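PDB 6IF4: histone acetyltransferase from Trypanosoma brucei brucei, which probably transfers acetyl groups from acetyl-CoA to protein lysines as a MYST-family enzyme, represented here by its presumed Tudor (Tudor-knot) domain. Local coordinates for residues A12-T17 with S46-W51; A21-V26 with S55-R60; A27-A30 with L35-Y38; V39-Q44 with R50-S55. All coordinates share one frame; numbering follows the deposited sequence.

Contact 1 of 4, residues A12-T17 with S46-W51; sequences ATLHET and SRMDRW
Leu14 meets Met48 and Arg50 where the loop after strand 9-13 passes the turn that leads into strand 50-53. The contact is partly buried and small, 146 Å² over both sides. Its apolar part is a meeting of methyl groups: Met48 CE lies 3.8 Å from Leu14 CD1 and almost as near CD2. The Met48 chain bends at both chi2 and chi3, which curls its end back to the leucine, and the two side chains cross at about a right angle. His15 adds a looser touch, its CE1 4.4 Å from Met48 CE.

The second kind of contact is a methyl on a cationic plane. Leu14 CD1 sits 3.6 Å above the centre of the Arg50 guanidinium, covering one face.

The guanidinium's polar bonds go to its own segment, 46-51. Arg50 grips Met48 O side-on with NE (3.0 Å to that oxygen) and NH2; Met48 O lies close to the guanidinium plane, and both nitrogens reach it from the same face of the carbonyl. Tyr41 also packs on Leu14 and Arg50. The paired donors fix the rotation of the guanidinium, so that in this Tudor-knot domain a charged group presents a flat surface to leucine while its edge is spent on a backbone carbonyl.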
# COMPACT_ATOMS: atom_id res chain seq x y z
N ALA B 12 -3.02 -1.12 5.60
CA ALA B 12 -3.36 -1.76 4.34
C ALA B 12 -4.19 -3.01 4.61
O ALA B 12 -3.90 -3.77 5.54
CB ALA B 12 -2.10 -2.14 3.54
N THR B 13 -5.23 -3.20 3.81
CA THR B 13 -6.03 -4.40 3.94
C THR B 13 -5.23 -5.62 3.49
O THR B 13 -4.40 -5.55 2.57
CB THR B 13 -7.32 -4.31 3.14
OG1 THR B 13 -7.01 -4.12 1.75
CG2 THR B 13 -8.17 -3.15 3.64
N LEU B 14 -5.49 -6.74 4.14
CA LEU B 14 -4.88 -8.01 3.76
C LEU B 14 -5.83 -9.09 4.25
O LEU B 14 -5.92 -9.33 5.46
CB LEU B 14 -3.49 -8.17 4.39
CG LEU B 14 -2.85 -9.56 4.34
CD1 LEU B 14 -2.61 -9.97 2.90
CD2 LEU B 14 -1.55 -9.58 5.14
N HIS B 15 -6.54 -9.71 3.31
CA HIS B 15 -7.58 -10.68 3.65
C HIS B 15 -8.61 -10.05 4.58
O HIS B 15 -8.90 -10.55 5.67
CB HIS B 15 -6.97 -11.95 4.23
CG HIS B 15 -6.00 -12.62 3.30
ND1 HIS B 15 -4.68 -12.81 3.62
CD2 HIS B 15 -6.17 -13.13 2.06
CE1 HIS B 15 -4.07 -13.41 2.62
NE2 HIS B 15 -4.95 -13.62 1.66
N GLU B 16 -9.16 -8.92 4.12
CA GLU B 16 -10.24 -8.19 4.79
C GLU B 16 -9.86 -7.72 6.19
O GLU B 16 -10.73 -7.48 7.03
CB GLU B 16 -11.53 -9.01 4.84
CG GLU B 16 -11.92 -9.78 3.57
CD GLU B 16 -11.47 -11.23 3.58
OE1 GLU B 16 -12.01 -12.02 4.37
OE2 GLU B 16 -10.60 -11.59 2.75
N THR B 17 -8.56 -7.54 6.46
CA THR B 17 -8.12 -7.02 7.75
C THR B 17 -7.05 -5.96 7.54
O THR B 17 -6.17 -6.11 6.69
CB THR B 17 -7.57 -8.16 8.64
OG1 THR B 17 -8.61 -9.11 8.88
CG2 THR B 17 -7.10 -7.61 9.97
N SER B 46 8.49 -10.20 3.44
CA SER B 46 8.46 -9.59 2.11
C SER B 46 7.58 -10.36 1.13
O SER B 46 7.02 -9.76 0.21
CB SER B 46 9.88 -9.47 1.55
OG SER B 46 10.66 -8.57 2.32
N ARG B 47 7.48 -11.68 1.29
CA ARG B 47 6.61 -12.47 0.42
C ARG B 47 5.18 -11.93 0.36
O ARG B 47 4.50 -12.08 -0.66
CB ARG B 47 6.63 -13.94 0.85
CG ARG B 47 7.97 -14.61 0.58
CD ARG B 47 8.02 -16.02 1.12
NE ARG B 47 7.61 -16.07 2.52
CZ ARG B 47 8.45 -16.22 3.54
NH1 ARG B 47 9.76 -16.32 3.32
NH2 ARG B 47 7.98 -16.25 4.78
N MET B 48 4.71 -11.33 1.45
CA MET B 48 3.35 -10.81 1.50
C MET B 48 3.20 -9.45 0.83
O MET B 48 2.07 -8.96 0.74
CB MET B 48 2.87 -10.72 2.95
CG MET B 48 2.92 -12.06 3.67
SD MET B 48 1.80 -13.26 2.94
CE MET B 48 0.23 -12.45 3.16
N ASP B 49 4.30 -8.86 0.40
CA ASP B 49 4.27 -7.56 -0.29
C ASP B 49 3.37 -7.64 -1.53
O ASP B 49 3.40 -8.63 -2.24
CB ASP B 49 5.65 -7.11 -0.71
CG ASP B 49 6.61 -6.91 0.44
OD1 ASP B 49 6.22 -7.03 1.55
OD2 ASP B 49 7.69 -6.59 0.16
N ARG B 50 2.67 -6.55 -1.79
CA ARG B 50 1.79 -6.56 -2.97
C ARG B 50 1.44 -5.16 -3.44
O ARG B 50 1.59 -4.23 -2.74
CB ARG B 50 0.47 -7.27 -2.68
CG ARG B 50 -0.23 -6.84 -1.42
CD ARG B 50 -1.30 -7.88 -1.11
NE ARG B 50 -0.63 -8.96 -0.45
CZ ARG B 50 -1.00 -10.21 -0.39
NH1 ARG B 50 -2.09 -10.63 -1.01
NH2 ARG B 50 -0.28 -11.07 0.28
N TRP B 51 1.00 -5.12 -4.68
CA TRP B 51 0.51 -3.89 -5.27
C TRP B 51 -0.95 -3.69 -4.89
O TRP B 51 -1.77 -4.61 -5.03
CB TRP B 51 0.66 -3.92 -6.79
CG TRP B 51 2.08 -3.83 -7.25
CD1 TRP B 51 2.90 -4.86 -7.59
CD2 TRP B 51 2.85 -2.63 -7.42
NE1 TRP B 51 4.13 -4.39 -7.97
CE2 TRP B 51 4.13 -3.02 -7.87
CE3 TRP B 51 2.59 -1.27 -7.23
CZ2 TRP B 51 5.14 -2.10 -8.13
CZ3 TRP B 51 3.60 -0.36 -7.50
CH2 TRP B 51 4.86 -0.78 -7.94

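Contact 2 of 4, residues A21-V26 with S55-R60; sequences AIIQEV and SALRER
Ile23 and Leu57 form the close-packed, apolar part of this contact, between the long strand 18-28 and the last strand, 57-59. Both are buried. Their CD1 methyls approach to 3.9 Å, and each is the end of an extended branch: Ile23 CG1 lies anti to the carbonyl carbon (chi1 -74°) and CD1 continues straight from it, which carries the methyl toward Leu57 although the CB of Ile23 does not aim there. Phe4 packs on both residues and Tyr37 on Leu57, so the pair belongs to the hydrophobic centre of the small SH3-like barrel. The two strands are not neighbours in the sheet; strand 9-13 runs between them, and the meeting is made through the barrel interior.

At the other end the contact is polar and more open. Arg60, partly exposed, reaches back with an extended chain that turns only at chi3, and its NH2 donates to Ala21 O at 2.8 Å with a nearly straight N-H...O angle of 172°. The oxygen lies in the guanidinium plane, whereas the nitrogen stands well above the plane of the Ala21 carbonyl. Ile22, whose CB points away, still brings CG1 to 3.9 Å from Arg60 NH2, at the edge of the guanidinium. A second donor of the same group, NE, bonds Val10 O. One arginine therefore bridges backbone carbonyls of two adjacent strands, and these two bonds hold the flat group in place beside the sheet. Methyl packing joins the strands inside the barrel, while charge-assisted hydrogen bonding ties the residue just after strand 57-59 to it.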
# COMPACT_ATOMS: atom_id res chain seq x y z
N ALA B 21 1.48 -1.09 7.68
CA ALA B 21 2.28 -1.32 6.49
C ALA B 21 3.06 -0.05 6.16
O ALA B 21 2.90 0.99 6.79
CB ALA B 21 1.40 -1.75 5.32
N ILE B 22 3.91 -0.16 5.14
CA ILE B 22 4.69 0.95 4.62
C ILE B 22 4.66 0.85 3.10
O ILE B 22 4.59 -0.25 2.54
CB ILE B 22 6.15 0.94 5.15
CG1 ILE B 22 6.19 1.08 6.67
CG2 ILE B 22 6.98 2.04 4.51
CD1 ILE B 22 7.55 0.75 7.27
N ILE B 23 4.69 1.99 2.44
CA ILE B 23 4.68 2.03 0.99
C ILE B 23 6.12 1.97 0.48
O ILE B 23 6.94 2.84 0.80
CB ILE B 23 3.94 3.27 0.48
CG1 ILE B 23 2.45 3.03 0.71
CG2 ILE B 23 4.23 3.51 -0.99
CD1 ILE B 23 1.62 4.15 0.39
N GLN B 24 6.42 0.94 -0.30
CA GLN B 24 7.76 0.74 -0.83
C GLN B 24 7.97 1.44 -2.16
O GLN B 24 9.08 1.90 -2.43
CB GLN B 24 8.03 -0.75 -1.04
CG GLN B 24 8.18 -1.57 0.21
CD GLN B 24 9.23 -2.66 0.04
OE1 GLN B 24 9.81 -3.14 1.02
NE2 GLN B 24 9.49 -3.03 -1.21
N GLU B 25 6.93 1.54 -2.97
CA GLU B 25 7.04 2.06 -4.32
C GLU B 25 5.69 2.63 -4.73
O GLU B 25 4.64 2.21 -4.23
CB GLU B 25 7.45 0.97 -5.33
CG GLU B 25 8.84 0.39 -5.14
CD GLU B 25 9.93 1.38 -5.47
OE1 GLU B 25 9.65 2.37 -6.19
OE2 GLU B 25 11.08 1.18 -5.02
N VAL B 26 5.74 3.60 -5.63
CA VAL B 26 4.55 4.16 -6.26
C VAL B 26 4.72 4.03 -7.76
O VAL B 26 5.81 4.23 -8.29
CB VAL B 26 4.34 5.63 -5.85
CG1 VAL B 26 3.18 6.25 -6.61
CG2 VAL B 26 4.11 5.73 -4.35
N SER B 55 -7.69 2.62 -2.58
CA SER B 55 -8.90 2.22 -1.86
C SER B 55 -8.64 1.18 -0.79
O SER B 55 -9.50 0.95 0.06
CB SER B 55 -9.95 1.70 -2.85
OG SER B 55 -9.38 0.76 -3.75
N ALA B 56 -7.48 0.53 -0.82
CA ALA B 56 -7.12 -0.46 0.18
C ALA B 56 -6.26 0.11 1.31
O ALA B 56 -5.87 -0.64 2.21
CB ALA B 56 -6.38 -1.64 -0.47
N LEU B 57 -5.98 1.41 1.29
CA LEU B 57 -5.04 2.02 2.21
C LEU B 57 -5.71 3.07 3.08
O LEU B 57 -6.71 3.68 2.71
CB LEU B 57 -3.87 2.67 1.45
CG LEU B 57 -3.06 1.79 0.49
CD1 LEU B 57 -1.94 2.60 -0.14
CD2 LEU B 57 -2.51 0.58 1.21
N ARG B 58 -5.10 3.28 4.25
CA ARG B 58 -5.49 4.33 5.18
C ARG B 58 -4.22 4.96 5.73
O ARG B 58 -3.20 4.28 5.89
CB ARG B 58 -6.32 3.80 6.36
CG ARG B 58 -7.70 3.29 6.02
CD ARG B 58 -8.56 3.21 7.27
NE ARG B 58 -8.01 2.31 8.29
CZ ARG B 58 -7.47 2.71 9.43
NH1 ARG B 58 -7.39 4.00 9.72
NH2 ARG B 58 -7.02 1.82 10.30
N GLU B 59 -4.28 6.25 6.02
CA GLU B 59 -3.19 6.90 6.73
C GLU B 59 -3.01 6.23 8.09
O GLU B 59 -3.96 5.71 8.68
CB GLU B 59 -3.47 8.39 6.93
CG GLU B 59 -3.27 9.26 5.72
CD GLU B 59 -3.54 10.72 6.01
OE1 GLU B 59 -3.72 11.50 5.05
OE2 GLU B 59 -3.58 11.10 7.20
N ARG B 60 -1.77 6.23 8.56
CA ARG B 60 -1.43 5.66 9.88
C ARG B 60 -0.57 6.67 10.66
O ARG B 60 0.53 6.93 10.25
CB ARG B 60 -0.76 4.29 9.75
CG ARG B 60 -0.22 3.71 11.04
CD ARG B 60 0.29 2.28 11.01
NE ARG B 60 1.35 1.96 10.10
CZ ARG B 60 2.63 1.82 10.42
NH1 ARG B 60 3.01 1.99 11.66
NH2 ARG B 60 3.53 1.53 9.50

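Contact 3 of 4, residues A27-A30 with L35-Y38; sequences AHDA and LLYY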
# COMPACT_ATOMS: atom_id res chain seq x y z
N ALA B 27 3.63 3.68 -8.45
CA ALA B 27 3.68 3.54 -9.90
C ALA B 27 2.33 3.91 -10.48
O ALA B 27 1.29 3.60 -9.89
CB ALA B 27 4.06 2.12 -10.32
N HIS B 28 2.37 4.60 -11.60
CA HIS B 28 1.13 5.00 -12.31
C HIS B 28 0.75 3.88 -13.29
O HIS B 28 1.58 3.51 -14.06
CB HIS B 28 1.33 6.33 -13.06
CG HIS B 28 2.05 7.40 -12.31
ND1 HIS B 28 1.44 8.59 -11.98
CD2 HIS B 28 3.32 7.49 -11.85
CE1 HIS B 28 2.29 9.35 -11.31
NE2 HIS B 28 3.43 8.71 -11.23
N ASP B 29 -0.41 3.28 -13.12
CA ASP B 29 -0.99 2.30 -14.04
C ASP B 29 -1.40 3.06 -15.30
O ASP B 29 -2.34 3.86 -15.26
CB ASP B 29 -2.15 1.58 -13.38
CG ASP B 29 -2.70 0.44 -14.22
OD1 ASP B 29 -1.95 -0.19 -14.99
OD2 ASP B 29 -3.91 0.17 -14.07
N ALA B 30 -0.65 2.86 -16.38
CA ALA B 30 -0.83 3.66 -17.59
C ALA B 30 -2.27 3.65 -18.09
O ALA B 30 -2.85 4.70 -18.37
CB ALA B 30 0.12 3.17 -18.69
N LEU B 35 -2.91 5.60 -9.50
CA LEU B 35 -1.67 5.32 -8.76
C LEU B 35 -1.85 3.98 -8.04
O LEU B 35 -2.89 3.78 -7.48
CB LEU B 35 -1.42 6.43 -7.75
CG LEU B 35 -0.84 7.70 -8.34
CD1 LEU B 35 -0.66 8.77 -7.29
CD2 LEU B 35 0.46 7.43 -9.01
N LEU B 36 -0.85 3.12 -8.13
CA LEU B 36 -0.79 1.84 -7.39
C LEU B 36 0.44 1.89 -6.48
O LEU B 36 1.44 2.44 -6.86
CB LEU B 36 -0.75 0.65 -8.33
CG LEU B 36 -1.95 0.52 -9.24
CD1 LEU B 36 -1.81 -0.66 -10.17
CD2 LEU B 36 -3.22 0.45 -8.45
N TYR B 37 0.30 1.28 -5.33
CA TYR B 37 1.32 1.33 -4.29
C TYR B 37 1.78 -0.08 -3.96
O TYR B 37 0.96 -0.97 -3.74
CB TYR B 37 0.76 2.02 -3.04
CG TYR B 37 0.09 3.35 -3.33
CD1 TYR B 37 0.82 4.52 -3.38
CD2 TYR B 37 -1.28 3.42 -3.57
CE1 TYR B 37 0.22 5.73 -3.65
CE2 TYR B 37 -1.89 4.62 -3.84
CZ TYR B 37 -1.14 5.78 -3.88
OH TYR B 37 -1.74 6.98 -4.16
N TYR B 38 3.09 -0.27 -3.94
CA TYR B 38 3.68 -1.54 -3.52
C TYR B 38 3.89 -1.44 -2.02
O TYR B 38 4.78 -0.73 -1.55
CB TYR B 38 4.99 -1.81 -4.25
CG TYR B 38 5.46 -3.24 -4.12
CD1 TYR B 38 4.71 -4.28 -4.65
CD2 TYR B 38 6.65 -3.55 -3.48
CE1 TYR B 38 5.13 -5.59 -4.54
CE2 TYR B 38 7.08 -4.85 -3.37
CZ TYR B 38 6.32 -5.87 -3.90
OH TYR B 38 6.74 -7.18 -3.78
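The imidazole of His28 carries Leu35 on one face. Leu35 CD2 stands 3.3 Å above the His28 ring plane, displaced toward the rim on the ND1 side, and lies 3.5 Å from the ring centroid, 20° off its normal: a CH-pi contact. The two side chains run side by side in the same direction, as expected for an antiparallel non-hydrogen-bonded pair, where the CA atoms of His28 and Leu35 come within 4.5 Å.

Across the backbone the neighbouring pair, Ala27 and Leu36, is hydrogen-bonded. Leu36 N gives a straight bond of 2.8 Å to Ala27 O, and Ala27 N returns one of 3.0 Å to Leu36 O. Their side chains emerge on the other face of the sheet, where Asp29 CB rests 3.9 Å from Leu36 CD1. There the indole of Trp51 also touches Ala27 and Leu36.

This is the outer end of the hairpin formed by strands 18-28 and 35-41, at the surface of the domain. With CG anti to the carbonyl carbon (chi1 -78°), the leucine places its branch beside the histidine. The strand pairing supplies the directional bonds, and a weak, only mildly directional CH-pi contact adds cohesion near the turn.

Contact 4 of 4, residues V39-Q44 with R50-S55; sequences VHYVEQ and RWLPGS
Val39 and Leu52 bring branched methyls together on the inner side of the hairpin of strands 35-41 and 50-53, while Tyr41 reaches in from farther along the first strand. Leu52 can be followed outward. Its CB points toward 39-44, and CG sits anti to the carbonyl carbon (chi1 -63°), so that CD1 touches two partners, Val39 CG2 at 3.7 Å and Tyr41 OH at 3.6 Å. The leucine crosses the valine at about a right angle, and the tyrosine comes from the opposite direction, its OH at the methyl. Ala12 of strand 9-13 also packs on Leu52.

Tyr41 meets Arg50 along the aliphatic part of the latter. Arg50 CD is 3.7 Å from Tyr41 OH, and NE lies at the edge of the phenol ring near its plane; the ring and guanidinium planes are 74° apart. The hydroxyl's hydrogen bond goes to Thr13 O of strand 9-13.

Between these two segments the backbone pairing is one antiparallel hydrogen-bonded pair, Val39 with Arg50. Val39 N to Arg50 O measures 2.9 Å, and Arg50 N to Val39 O 3.2 Å. The short strand axes diverge strongly, at 115° between their directions, consistent with the sharp bending of a small SH3-like barrel. Beyond that pair the contact is made by side chains, Leu52 CD1 meeting both Val39 and the tyrosine oxygen, and the hydroxyl's buried polarity is met by a backbone carbonyl.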
# COMPACT_ATOMS: atom_id res chain seq x y z
N VAL B 39 3.06 -2.15 -1.26
CA VAL B 39 3.05 -2.02 0.19
C VAL B 39 3.80 -3.20 0.80
O VAL B 39 3.77 -4.32 0.27
CB VAL B 39 1.61 -1.92 0.74
CG1 VAL B 39 0.78 -0.99 -0.13
CG2 VAL B 39 0.96 -3.29 0.84
N HIS B 40 4.51 -2.93 1.88
CA HIS B 40 5.11 -3.97 2.70
C HIS B 40 4.43 -3.98 4.05
O HIS B 40 4.34 -2.95 4.72
CB HIS B 40 6.62 -3.74 2.86
CG HIS B 40 7.25 -4.61 3.90
ND1 HIS B 40 7.35 -5.98 3.77
CD2 HIS B 40 7.82 -4.31 5.10
CE1 HIS B 40 7.95 -6.48 4.83
NE2 HIS B 40 8.24 -5.49 5.65
N TYR B 41 3.92 -5.15 4.45
CA TYR B 41 3.29 -5.28 5.75
C TYR B 41 4.39 -5.37 6.79
O TYR B 41 5.28 -6.22 6.70
CB TYR B 41 2.37 -6.50 5.80
CG TYR B 41 1.24 -6.39 4.81
CD1 TYR B 41 0.04 -5.77 5.15
CD2 TYR B 41 1.38 -6.90 3.52
CE1 TYR B 41 -0.99 -5.67 4.24
CE2 TYR B 41 0.37 -6.79 2.61
CZ TYR B 41 -0.82 -6.18 2.97
OH TYR B 41 -1.83 -6.09 2.05
N VAL B 42 4.31 -4.48 7.78
CA VAL B 42 5.41 -4.26 8.71
C VAL B 42 5.73 -5.51 9.52
O VAL B 42 6.90 -5.77 9.84
CB VAL B 42 5.02 -3.06 9.60
CG1 VAL B 42 5.67 -3.18 10.93
CG2 VAL B 42 5.39 -1.76 8.89
N GLU B 43 4.73 -6.32 9.85
CA GLU B 43 4.93 -7.53 10.62
C GLU B 43 4.67 -8.78 9.79
O GLU B 43 4.21 -9.80 10.31
CB GLU B 43 4.05 -7.51 11.87
CG GLU B 43 4.44 -6.41 12.84
CD GLU B 43 4.02 -6.70 14.26
OE1 GLU B 43 4.82 -7.30 15.00
OE2 GLU B 43 2.90 -6.31 14.64
N GLN B 44 4.94 -8.71 8.49
CA GLN B 44 4.92 -9.87 7.62
C GLN B 44 6.19 -9.94 6.79
O GLN B 44 6.89 -8.94 6.60
CB GLN B 44 3.69 -9.86 6.70
CG GLN B 44 2.37 -9.65 7.42
CD GLN B 44 1.68 -10.95 7.77
OE1 GLN B 44 1.94 -11.99 7.17
NE2 GLN B 44 0.80 -10.90 8.76
N ARG B 50 2.67 -6.55 -1.79
CA ARG B 50 1.79 -6.56 -2.97
C ARG B 50 1.44 -5.16 -3.44
O ARG B 50 1.59 -4.23 -2.74
CB ARG B 50 0.47 -7.27 -2.68
CG ARG B 50 -0.23 -6.84 -1.42
CD ARG B 50 -1.30 -7.88 -1.11
NE ARG B 50 -0.63 -8.96 -0.45
CZ ARG B 50 -1.00 -10.21 -0.39
NH1 ARG B 50 -2.09 -10.63 -1.01
NH2 ARG B 50 -0.28 -11.07 0.28
N TRP B 51 1.00 -5.12 -4.68
CA TRP B 51 0.51 -3.89 -5.27
C TRP B 51 -0.95 -3.69 -4.89
O TRP B 51 -1.77 -4.61 -5.03
CB TRP B 51 0.66 -3.92 -6.79
CG TRP B 51 2.08 -3.83 -7.25
CD1 TRP B 51 2.90 -4.86 -7.59
CD2 TRP B 51 2.85 -2.63 -7.42
NE1 TRP B 51 4.13 -4.39 -7.97
CE2 TRP B 51 4.13 -3.02 -7.87
CE3 TRP B 51 2.59 -1.27 -7.23
CZ2 TRP B 51 5.14 -2.10 -8.13
CZ3 TRP B 51 3.60 -0.36 -7.50
CH2 TRP B 51 4.86 -0.78 -7.94
N LEU B 52 -1.29 -2.50 -4.41
CA LEU B 52 -2.66 -2.21 -4.00
C LEU B 52 -3.07 -0.84 -4.48
O LEU B 52 -2.23 0.07 -4.60
CB LEU B 52 -2.82 -2.28 -2.47
CG LEU B 52 -2.56 -3.63 -1.82
CD1 LEU B 52 -2.54 -3.49 -0.30
CD2 LEU B 52 -3.60 -4.64 -2.27
N PRO B 53 -4.35 -0.63 -4.79
CA PRO B 53 -4.86 0.70 -5.07
C PRO B 53 -5.05 1.49 -3.78
O PRO B 53 -5.00 0.95 -2.68
CB PRO B 53 -6.19 0.43 -5.77
CG PRO B 53 -6.66 -0.84 -5.15
CD PRO B 53 -5.41 -1.66 -4.89
N GLY B 54 -5.29 2.79 -3.95
CA GLY B 54 -5.48 3.65 -2.79
C GLY B 54 -6.69 3.26 -1.95
O GLY B 54 -6.72 3.51 -0.75
N SER B 55 -7.69 2.62 -2.58
CA SER B 55 -8.90 2.22 -1.86
C SER B 55 -8.64 1.18 -0.79
O SER B 55 -9.50 0.95 0.06
CB SER B 55 -9.95 1.70 -2.85
OG SER B 55 -9.38 0.76 -3.75

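How the contacts relate
Contact 2 is buried, contacts 1 and 4 partly so, and contact 3 lies at the surface; contacts 2 and 4 are the central ones, their centres 6 Å apart. The sheet joins them: contacts 2 and 3 share strand 18-28, contacts 3 and 4 strand 35-41, and contacts 1 and 4 strand 50-53, including Arg50. Contacts 3 and 4 each contain backbone-bonded strand pairs; contact 2 joins strands that are not neighbours, and contact 1 a loop with the lead-in to strand 50-53, so both rely on side chains. Tyr37 packs against both Leu57 and Val26, and its backbone oxygen bonds Leu52 N. Methyl contacts occur in all four; arginines, partly exposed, add polar bonds in contacts 1 and 2 and an aliphatic touch in 4.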